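Glycoside hydrolase family protein (Novosphingobium sp. PP1Y, PDB 6Q2F) is an alpha-L-rhamnosidase, a glycoside hydrolase that probably removes terminal alpha-L-rhamnose from rhamnosylated compounds such as plant glycosides. Local coordinates at residues R788-G796 against Q866-V877; R599-W610 against L622-A633. All coordinates share one frame; numbering follows the deposited sequence.

Contact 1 (R788-G796 against Q866-V877); sequences RYKTIYLGG and QDIESALQAMDV
The polar grip lies at one end, where the amide of Q866 meets Y793 and the backbone of L794. Q866 NE2 spends both of its protons here: one goes to Y793 OH at 2.8 Å along a bent path, the other to L794 O at 3.2 Å, almost straight at 174°. Both acceptors lie in the amide plane, while the tyrosine ring stands 78° away from it. With Q866 OE1 taken by K822 N, the amide cannot readily turn over. A water bridges Q866 O and I868 N across the start of the helix, with a weak further link to Y793 OH.

Apolar contacts fill the rest. I868 reaches the Y793 ring with its CD1 3.9 Å from Y793 CD1, because its CG1 branch extends opposite the backbone N (chi1 179°). The same methyl and L872 CD2 both touch T791 CG2, and the selenium of M875 rests against T791 CB. At the far end the folded lysine chain lies on a valine, K790 CE to V877 CG2 at 3.8 Å, while its ammonium turns to D780 and E779.

D867 caps the helix start by accepting from S870 N, and a Schellman motif at D876 closes its end. A short helix packed nearly antiparallel on a strand with parallel neighbours, 734-737 and 818-820, is the layering of an alpha/beta domain.

Contact 2 (R599-W610 against L622-A633); sequences RSHADIPMAALW and LIADMKGAASVA
R599 reaches D625 by running its side chain over A629. From CB, which is 4.3 Å from V632 CG2, the chain goes on through CG and CD and bends at chi3 (-78°), which brings the guanidinium over the helix. NE gives its proton to D595 O. NH1 makes a salt bridge with D625 OD1 at 2.8 Å, the oxygen tilted from the guanidinium plane although the two flat groups lie only 15° apart. NH1 also donates at 2.9 Å to M606 O, which lies in the guanidinium plane while NH1 stands above the carbonyl plane, and weakly to D625 O. NH2 has a second weak bond to that same D625 carbonyl and another to a water that also lies within hydrogen-bonding distance of A624 O. With A629 CB against one face, 3.4 Å from R599 NH1, the group is held in its rotation by both strand and helix.

The other carboxylate oxygen, D625 OD2, takes a weak bond from A608 N, tying the aspartate to the strand itself. Small residues allow close packing: A607 CB lies 3.6 Å from M626 CG, and A629 is near both A607 and P605. P605 CG meets V632 CG1 at 3.5 Å, and L622 CD1 comes equally close to W610 CD1 at the other end.

Strand 604-610, helix 620-636 and strand 642-649 form a right-handed beta-alpha-beta unit of the closed ring of eight parallel strands, consistent with a (beta/alpha)8 catalytic barrel. The side chain of A608 lies about 5 Å from the bound sodium ion, whose ligands include E586 and E644.

In the fold
Contact 2 comes first along the chain and closes before contact 1 opens; their centres are about 24 Å apart, and the nearest atoms, about 6 Å apart, do not touch. Each packs a helix nearly antiparallel to a strand, but in separate sheets: strand 604-610 belongs to the curled sheet of the central barrel, strand 788-794 to the mixed sheet built from strands between 734 and 863. The second sheet lies beside the barrel, and S631 in the helix of contact 2 bonds to Y764 in strand 762-765 of that sheet. Contact 2 is near the chain centre and the sodium site, contact 1 in the flanking alpha/beta layer.

Contact 1 (R788-G796 against Q866-V877)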
loop_
_atom_site.group_PDB
_atom_site.type_symbol
_atom_site.label_atom_id
_atom_site.label_comp_id
_atom_site.label_asym_id
_atom_site.label_seq_id
_atom_site.Cartn_x
_atom_site.Cartn_y
_atom_site.Cartn_z
ATOM N N ARG A 788 -9.676 13.163 -18.200
ATOM C CA ARG A 788 -10.448 14.363 -18.495
ATOM C C ARG A 788 -11.448 14.563 -17.371
ATOM O O ARG A 788 -12.280 13.689 -17.119
ATOM C CB ARG A 788 -11.172 14.235 -19.840
ATOM C CG ARG A 788 -12.281 15.269 -20.058
ATOM C CD ARG A 788 -12.997 15.048 -21.390
ATOM N NE ARG A 788 -12.082 15.165 -22.514
ATOM C CZ ARG A 788 -11.776 16.321 -23.098
ATOM N NH1 ARG A 788 -12.318 17.458 -22.658
ATOM N NH2 ARG A 788 -10.926 16.343 -24.113
ATOM N N TYR A 789 -11.397 15.718 -16.718
ATOM C CA TYR A 789 -12.212 15.966 -15.543
ATOM C C TYR A 789 -13.054 17.226 -15.721
ATOM O O TYR A 789 -12.604 18.219 -16.314
ATOM C CB TYR A 789 -11.331 16.122 -14.310
ATOM C CG TYR A 789 -10.307 15.021 -14.180
ATOM C CD1 TYR A 789 -10.645 13.818 -13.580
ATOM C CD2 TYR A 789 -9.011 15.178 -14.661
ATOM C CE1 TYR A 789 -9.716 12.790 -13.446
ATOM C CE2 TYR A 789 -8.056 14.157 -14.517
ATOM C CZ TYR A 789 -8.431 12.970 -13.918
ATOM O OH TYR A 789 -7.528 11.947 -13.794
ATOM N N LYS A 790 -14.259 17.177 -15.140
ATOM C CA LYS A 790 -15.135 18.339 -15.066
ATOM C C LYS A 790 -14.682 19.331 -14.009
ATOM O O LYS A 790 -14.974 20.524 -14.132
ATOM C CB LYS A 790 -16.579 17.920 -14.756
ATOM C CG LYS A 790 -17.106 16.801 -15.619
ATOM C CD LYS A 790 -17.088 17.150 -17.088
ATOM C CE LYS A 790 -17.903 18.390 -17.406
ATOM N NZ LYS A 790 -17.900 18.630 -18.884
ATOM N N THR A 791 -13.986 18.875 -12.970
ATOM C CA THR A 791 -13.655 19.769 -11.870
ATOM C C THR A 791 -12.517 19.192 -11.042
ATOM O O THR A 791 -12.256 17.983 -11.056
ATOM C CB THR A 791 -14.863 20.012 -10.966
ATOM O OG1 THR A 791 -14.526 20.994 -9.986
ATOM C CG2 THR A 791 -15.226 18.724 -10.249
ATOM N N ILE A 792 -11.842 20.084 -10.327
ATOM C CA ILE A 792 -10.919 19.739 -9.259
ATOM C C ILE A 792 -11.687 19.886 -7.963
ATOM O O ILE A 792 -12.408 20.871 -7.775
ATOM C CB ILE A 792 -9.683 20.663 -9.260
ATOM C CG1 ILE A 792 -8.764 20.341 -10.436
ATOM C CG2 ILE A 792 -8.926 20.552 -7.939
ATOM C CD1 ILE A 792 -7.680 21.390 -10.674
ATOM N N TYR A 793 -11.542 18.924 -7.071
ATOM C CA TYR A 793 -12.123 19.016 -5.740
ATOM C C TYR A 793 -11.007 19.226 -4.723
ATOM O O TYR A 793 -9.999 18.520 -4.758
ATOM C CB TYR A 793 -12.921 17.756 -5.414
ATOM C CG TYR A 793 -13.514 17.800 -4.043
ATOM C CD1 TYR A 793 -14.697 18.486 -3.806
ATOM C CD2 TYR A 793 -12.898 17.150 -2.975
ATOM C CE1 TYR A 793 -15.254 18.539 -2.538
ATOM C CE2 TYR A 793 -13.449 17.198 -1.704
ATOM C CZ TYR A 793 -14.621 17.901 -1.487
ATOM O OH TYR A 793 -15.172 17.968 -0.226
ATOM N N LEU A 794 -11.185 20.196 -3.822
ATOM C CA LEU A 794 -10.164 20.474 -2.809
ATOM C C LEU A 794 -10.496 19.652 -1.575
ATOM O O LEU A 794 -11.371 20.017 -0.792
ATOM C CB LEU A 794 -10.089 21.962 -2.484
ATOM C CG LEU A 794 -9.792 22.853 -3.689
ATOM C CD1 LEU A 794 -9.680 24.278 -3.233
ATOM C CD2 LEU A 794 -8.513 22.416 -4.395
ATOM N N GLY A 795 -9.790 18.538 -1.403
ATOM C CA GLY A 795 -10.021 17.672 -0.262
ATOM C C GLY A 795 -8.742 17.414 0.503
ATOM O O GLY A 795 -7.794 18.204 0.409
ATOM N N GLY A 796 -8.708 16.319 1.261
ATOM C CA GLY A 796 -7.484 15.943 1.950
ATOM C C GLY A 796 -7.013 17.039 2.883
ATOM O O GLY A 796 -7.775 17.554 3.705
ATOM N N GLN A 866 -18.059 21.838 -0.104
ATOM C CA GLN A 866 -17.449 20.539 0.151
ATOM C C GLN A 866 -18.467 19.425 -0.099
ATOM O O GLN A 866 -18.377 18.336 0.473
ATOM C CB GLN A 866 -16.886 20.469 1.572
ATOM C CG GLN A 866 -15.910 21.621 1.943
ATOM C CD GLN A 866 -14.568 21.579 1.184
ATOM O OE1 GLN A 866 -13.860 22.590 1.094
ATOM N NE2 GLN A 866 -14.217 20.416 0.649
ATOM N N ASP A 867 -19.443 19.701 -0.965
ATOM C CA ASP A 867 -20.483 18.764 -1.386
ATOM C C ASP A 867 -20.295 18.534 -2.884
ATOM O O ASP A 867 -20.818 19.287 -3.707
ATOM C CB ASP A 867 -21.873 19.338 -1.062
ATOM C CG ASP A 867 -22.996 18.354 -1.344
ATOM O OD1 ASP A 867 -22.818 17.477 -2.213
ATOM O OD2 ASP A 867 -24.053 18.459 -0.693
ATOM N N ILE A 868 -19.563 17.479 -3.245
ATOM C CA ILE A 868 -19.098 17.359 -4.625
ATOM C C ILE A 868 -20.263 17.073 -5.567
ATOM O O ILE A 868 -20.316 17.592 -6.686
ATOM C CB ILE A 868 -17.990 16.291 -4.738
ATOM C CG1 ILE A 868 -17.513 16.156 -6.184
ATOM C CG2 ILE A 868 -18.471 14.928 -4.223
ATOM C CD1 ILE A 868 -16.998 17.433 -6.779
ATOM N N GLU A 869 -21.216 16.253 -5.142
ATOM C CA GLU A 869 -22.287 15.899 -6.066
ATOM C C GLU A 869 -23.282 17.040 -6.235
ATOM O O GLU A 869 -23.876 17.196 -7.309
ATOM C CB GLU A 869 -22.979 14.624 -5.597
ATOM C CG GLU A 869 -22.028 13.439 -5.572
ATOM C CD GLU A 869 -22.717 12.148 -5.956
ATOM O OE1 GLU A 869 -23.948 12.171 -6.103
ATOM O OE2 GLU A 869 -22.025 11.126 -6.136
ATOM N N SER A 870 -23.464 17.857 -5.203
ATOM C CA SER A 870 -24.330 19.014 -5.365
ATOM C C SER A 870 -23.659 20.082 -6.225
ATOM O O SER A 870 -24.341 20.827 -6.936
ATOM C CB SER A 870 -24.728 19.555 -3.995
ATOM O OG SER A 870 -25.129 20.899 -4.085
ATOM N N ALA A 871 -22.328 20.145 -6.212
ATOM C CA ALA A 871 -21.654 21.073 -7.109
ATOM C C ALA A 871 -21.711 20.572 -8.546
ATOM O O ALA A 871 -21.933 21.360 -9.474
ATOM C CB ALA A 871 -20.212 21.286 -6.662
ATOM N N LEU A 872 -21.522 19.263 -8.750
ATOM C CA LEU A 872 -21.657 18.706 -10.093
ATOM C C LEU A 872 -23.071 18.917 -10.629
ATOM O O LEU A 872 -23.267 19.185 -11.824
ATOM C CB LEU A 872 -21.292 17.225 -10.072
ATOM C CG LEU A 872 -19.799 16.953 -9.864
ATOM C CD1 LEU A 872 -19.525 15.484 -9.524
ATOM C CD2 LEU A 872 -19.049 17.385 -11.119
ATOM N N GLN A 873 -24.067 18.810 -9.756
ATOM C CA GLN A 873 -25.433 19.124 -10.153
ATOM C C GLN A 873 -25.542 20.576 -10.606
ATOM O O GLN A 873 -26.147 20.871 -11.645
ATOM C CB GLN A 873 -26.376 18.828 -8.989
ATOM C CG GLN A 873 -27.860 18.818 -9.326
ATOM C CD GLN A 873 -28.674 18.278 -8.164
ATOM O OE1 GLN A 873 -29.550 17.424 -8.339
ATOM N NE2 GLN A 873 -28.363 18.753 -6.961
ATOM N N ALA A 874 -24.922 21.496 -9.859
ATOM C CA ALA A 874 -24.977 22.907 -10.236
ATOM C C ALA A 874 -24.162 23.224 -11.480
ATOM O O ALA A 874 -24.273 24.338 -12.001
ATOM C CB ALA A 874 -24.507 23.787 -9.077
HETATM N N MSE A 875 -23.335 22.298 -11.942
HETATM C CA MSE A 875 -22.614 22.451 -13.201
HETATM C C MSE A 875 -23.348 21.769 -14.334
HETATM O O MSE A 875 -22.853 21.719 -15.458
HETATM C CB MSE A 875 -21.210 21.832 -13.111
HETATM C CG MSE A 875 -20.279 22.514 -12.158
HETATM SE SE MSE A 875 -18.689 21.381 -11.878
HETATM C CE MSE A 875 -18.877 21.334 -10.006
ATOM N N ASP A 876 -24.506 21.196 -14.013
ATOM C CA ASP A 876 -25.321 20.466 -14.982
ATOM C C ASP A 876 -24.570 19.249 -15.521
ATOM O O ASP A 876 -24.644 18.925 -16.706
ATOM C CB ASP A 876 -25.779 21.388 -16.123
ATOM C CG ASP A 876 -26.882 20.771 -16.968
ATOM O OD1 ASP A 876 -27.742 20.057 -16.402
ATOM O OD2 ASP A 876 -26.893 20.994 -18.198
ATOM N N VAL A 877 -23.831 18.569 -14.645
ATOM C CA VAL A 877 -23.139 17.337 -15.004
ATOM C C VAL A 877 -23.954 16.172 -14.463
ATOM O O VAL A 877 -24.026 15.966 -13.248
ATOM C CB VAL A 877 -21.701 17.313 -14.474
ATOM C CG1 VAL A 877 -21.035 15.996 -14.838
ATOM C CG2 VAL A 877 -20.917 18.465 -15.071
HETATM O O HOH W 1 -17.781 16.295 -1.262
#

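Contact 2 (R599-W610 against L622-A633)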
loop_
_atom_site.group_PDB
_atom_site.type_symbol
_atom_site.label_atom_id
_atom_site.label_comp_id
_atom_site.label_asym_id
_atom_site.label_seq_id
_atom_site.Cartn_x
_atom_site.Cartn_y
_atom_site.Cartn_z
ATOM N N ARG A 599 5.203 6.507 -7.451
ATOM C CA ARG A 599 4.871 5.526 -8.475
ATOM C C ARG A 599 4.750 6.130 -9.867
ATOM O O ARG A 599 4.542 5.391 -10.832
ATOM C CB ARG A 599 3.580 4.790 -8.094
ATOM C CG ARG A 599 3.724 3.850 -6.907
ATOM C CD ARG A 599 2.406 3.109 -6.510
ATOM N NE ARG A 599 1.532 3.992 -5.763
ATOM C CZ ARG A 599 0.590 3.592 -4.922
ATOM N NH1 ARG A 599 0.381 2.301 -4.710
ATOM N NH2 ARG A 599 -0.142 4.491 -4.289
ATOM N N SER A 600 4.931 7.441 -9.999
ATOM C CA SER A 600 4.650 8.142 -11.246
ATOM C C SER A 600 5.634 7.791 -12.355
ATOM O O SER A 600 5.328 7.983 -13.534
ATOM C CB SER A 600 4.667 9.652 -10.981
ATOM O OG SER A 600 5.956 10.038 -10.526
ATOM N N HIS A 601 6.821 7.326 -11.993
ATOM C CA HIS A 601 7.861 6.953 -12.947
ATOM C C HIS A 601 7.812 5.487 -13.338
ATOM O O HIS A 601 8.477 5.094 -14.302
ATOM C CB HIS A 601 9.247 7.261 -12.367
ATOM C CG HIS A 601 9.378 8.645 -11.813
ATOM N ND1 HIS A 601 9.402 9.767 -12.615
ATOM C CD2 HIS A 601 9.521 9.089 -10.540
ATOM C CE1 HIS A 601 9.541 10.840 -11.858
ATOM N NE2 HIS A 601 9.607 10.456 -10.596
ATOM N N ALA A 602 7.068 4.678 -12.604
ATOM C CA ALA A 602 7.053 3.249 -12.859
ATOM C C ALA A 602 6.178 2.948 -14.065
ATOM O O ALA A 602 5.253 3.694 -14.391
ATOM C CB ALA A 602 6.542 2.480 -11.638
ATOM N N ASP A 603 6.495 1.854 -14.745
ATOM C CA ASP A 603 5.670 1.413 -15.866
ATOM C C ASP A 603 4.335 0.874 -15.390
ATOM O O ASP A 603 3.319 1.013 -16.078
ATOM C CB ASP A 603 6.403 0.339 -16.657
ATOM C CG ASP A 603 7.685 0.851 -17.242
ATOM O OD1 ASP A 603 8.704 0.811 -16.526
ATOM O OD2 ASP A 603 7.649 1.306 -18.402
ATOM N N ILE A 604 4.334 0.223 -14.229
ATOM C CA ILE A 604 3.113 -0.360 -13.697
ATOM C C ILE A 604 2.979 0.028 -12.229
ATOM O O ILE A 604 3.591 -0.604 -11.351
ATOM C CB ILE A 604 3.097 -1.877 -13.910
ATOM C CG1 ILE A 604 3.284 -2.177 -15.398
ATOM C CG2 ILE A 604 1.784 -2.444 -13.458
ATOM C CD1 ILE A 604 3.685 -3.572 -15.700
ATOM N N PRO A 605 2.224 1.080 -11.927
ATOM C CA PRO A 605 1.937 1.405 -10.528
ATOM C C PRO A 605 1.248 0.231 -9.861
ATOM O O PRO A 605 0.422 -0.448 -10.469
ATOM C CB PRO A 605 1.015 2.626 -10.630
ATOM C CG PRO A 605 1.347 3.224 -11.976
ATOM C CD PRO A 605 1.591 2.030 -12.852
HETATM N N MSE A 606 1.622 -0.027 -8.622
HETATM C CA MSE A 606 1.237 -1.235 -7.954
HETATM C C MSE A 606 0.844 -0.967 -6.507
HETATM O O MSE A 606 1.422 -0.119 -5.825
HETATM C CB MSE A 606 2.394 -2.265 -8.002
HETATM C CG MSE A 606 1.970 -3.637 -7.531
HETATM SE SE MSE A 606 3.366 -4.889 -7.989
HETATM C CE MSE A 606 2.615 -6.531 -7.219
ATOM N N ALA A 607 -0.169 -1.698 -6.060
ATOM C CA ALA A 607 -0.679 -1.595 -4.701
ATOM C C ALA A 607 -0.844 -3.017 -4.169
ATOM O O ALA A 607 -0.268 -3.972 -4.698
ATOM C CB ALA A 607 -1.977 -0.782 -4.704
ATOM N N ALA A 608 -1.628 -3.167 -3.101
ATOM C CA ALA A 608 -1.830 -4.458 -2.454
ATOM C C ALA A 608 -3.261 -4.543 -1.923
ATOM O O ALA A 608 -3.906 -3.524 -1.651
ATOM C CB ALA A 608 -0.832 -4.689 -1.292
ATOM N N LEU A 609 -3.755 -5.773 -1.776
ATOM C CA LEU A 609 -5.006 -6.014 -1.057
ATOM C C LEU A 609 -4.933 -7.352 -0.345
ATOM O O LEU A 609 -4.640 -8.369 -0.974
ATOM C CB LEU A 609 -6.244 -6.000 -1.968
ATOM C CG LEU A 609 -7.460 -6.389 -1.094
ATOM C CD1 LEU A 609 -7.914 -5.227 -0.163
ATOM C CD2 LEU A 609 -8.649 -6.949 -1.888
ATOM N N TRP A 610 -5.210 -7.340 0.955
ATOM C CA TRP A 610 -5.253 -8.549 1.762
ATOM C C TRP A 610 -6.679 -9.099 1.818
ATOM O O TRP A 610 -7.656 -8.359 1.698
ATOM C CB TRP A 610 -4.765 -8.270 3.186
ATOM C CG TRP A 610 -3.278 -8.094 3.321
ATOM C CD1 TRP A 610 -2.442 -7.480 2.442
ATOM C CD2 TRP A 610 -2.467 -8.542 4.402
ATOM N NE1 TRP A 610 -1.160 -7.522 2.906
ATOM C CE2 TRP A 610 -1.148 -8.172 4.112
ATOM C CE3 TRP A 610 -2.730 -9.227 5.593
ATOM C CZ2 TRP A 610 -0.089 -8.451 4.971
ATOM C CZ3 TRP A 610 -1.676 -9.511 6.440
ATOM C CH2 TRP A 610 -0.370 -9.123 6.122
ATOM N N LEU A 622 -5.243 -0.110 2.388
ATOM C CA LEU A 622 -5.053 -0.808 1.122
ATOM C C LEU A 622 -6.035 -0.330 0.060
ATOM O O LEU A 622 -5.749 -0.444 -1.133
ATOM C CB LEU A 622 -5.183 -2.319 1.345
ATOM C CG LEU A 622 -4.148 -2.890 2.330
ATOM C CD1 LEU A 622 -4.193 -4.412 2.388
ATOM C CD2 LEU A 622 -2.767 -2.438 1.923
ATOM N N ILE A 623 -7.200 0.173 0.472
ATOM C CA ILE A 623 -8.099 0.843 -0.467
ATOM C C ILE A 623 -7.437 2.114 -0.996
ATOM O O ILE A 623 -7.349 2.337 -2.205
ATOM C CB ILE A 623 -9.450 1.153 0.207
ATOM C CG1 ILE A 623 -10.128 -0.121 0.763
ATOM C CG2 ILE A 623 -10.346 1.944 -0.742
ATOM C CD1 ILE A 623 -10.368 -1.234 -0.246
ATOM N N ALA A 624 -6.947 2.956 -0.080
ATOM C CA ALA A 624 -6.206 4.156 -0.478
ATOM C C ALA A 624 -4.990 3.805 -1.325
ATOM O O ALA A 624 -4.717 4.468 -2.331
ATOM C CB ALA A 624 -5.784 4.946 0.763
ATOM N N ASP A 625 -4.271 2.741 -0.945
ATOM C CA ASP A 625 -3.090 2.316 -1.695
ATOM C C ASP A 625 -3.443 2.025 -3.150
ATOM O O ASP A 625 -2.760 2.486 -4.080
ATOM C CB ASP A 625 -2.478 1.081 -1.021
ATOM C CG ASP A 625 -1.153 0.657 -1.643
ATOM O OD1 ASP A 625 -0.415 1.530 -2.146
ATOM O OD2 ASP A 625 -0.871 -0.570 -1.640
HETATM N N MSE A 626 -4.521 1.271 -3.368
HETATM C CA MSE A 626 -4.952 0.911 -4.711
HETATM C C MSE A 626 -5.519 2.102 -5.475
HETATM O O MSE A 626 -5.334 2.227 -6.686
HETATM C CB MSE A 626 -6.012 -0.200 -4.660
HETATM C CG MSE A 626 -5.495 -1.597 -4.347
HETATM SE SE MSE A 626 -7.026 -2.880 -4.376
HETATM C CE MSE A 626 -7.938 -2.338 -2.745
ATOM N N LYS A 627 -6.265 2.950 -4.772
ATOM C CA LYS A 627 -6.860 4.097 -5.444
ATOM C C LYS A 627 -5.768 5.069 -5.871
ATOM O O LYS A 627 -5.808 5.622 -6.976
ATOM C CB LYS A 627 -7.885 4.775 -4.529
ATOM C CG LYS A 627 -8.803 5.782 -5.251
ATOM C CD LYS A 627 -9.666 5.120 -6.317
ATOM C CE LYS A 627 -10.635 6.147 -6.975
ATOM N NZ LYS A 627 -11.413 5.500 -8.075
ATOM N N GLY A 628 -4.748 5.236 -5.026
ATOM C CA GLY A 628 -3.595 6.028 -5.426
ATOM C C GLY A 628 -2.899 5.446 -6.633
ATOM O O GLY A 628 -2.565 6.160 -7.579
ATOM N N ALA A 629 -2.659 4.138 -6.619
ATOM C CA ALA A 629 -1.970 3.530 -7.750
ATOM C C ALA A 629 -2.807 3.645 -9.021
ATOM O O ALA A 629 -2.271 3.905 -10.102
ATOM C CB ALA A 629 -1.640 2.065 -7.448
ATOM N N ALA A 630 -4.128 3.450 -8.911
ATOM C CA ALA A 630 -4.970 3.578 -10.094
ATOM C C ALA A 630 -4.943 5.010 -10.610
ATOM O O ALA A 630 -4.869 5.236 -11.824
ATOM C CB ALA A 630 -6.407 3.148 -9.788
ATOM N N SER A 631 -4.978 5.992 -9.703
ATOM C CA SER A 631 -4.928 7.388 -10.126
ATOM C C SER A 631 -3.641 7.682 -10.884
ATOM O O SER A 631 -3.656 8.389 -11.895
ATOM C CB SER A 631 -5.069 8.306 -8.914
ATOM O OG SER A 631 -6.244 7.986 -8.178
ATOM N N VAL A 632 -2.514 7.139 -10.417
ATOM C CA VAL A 632 -1.247 7.348 -11.124
ATOM C C VAL A 632 -1.370 6.861 -12.559
ATOM O O VAL A 632 -1.094 7.600 -13.517
ATOM C CB VAL A 632 -0.082 6.646 -10.392
ATOM C CG1 VAL A 632 1.184 6.684 -11.270
ATOM C CG2 VAL A 632 0.213 7.341 -9.072
ATOM N N ALA A 633 -1.819 5.614 -12.728
ATOM C CA ALA A 633 -1.897 5.026 -14.060
ATOM C C ALA A 633 -2.841 5.806 -14.971
ATOM O O ALA A 633 -2.621 5.871 -16.180
ATOM C CB ALA A 633 -2.335 3.569 -13.963
HETATM O O HOH W 2 -1.904 5.232 -2.601
#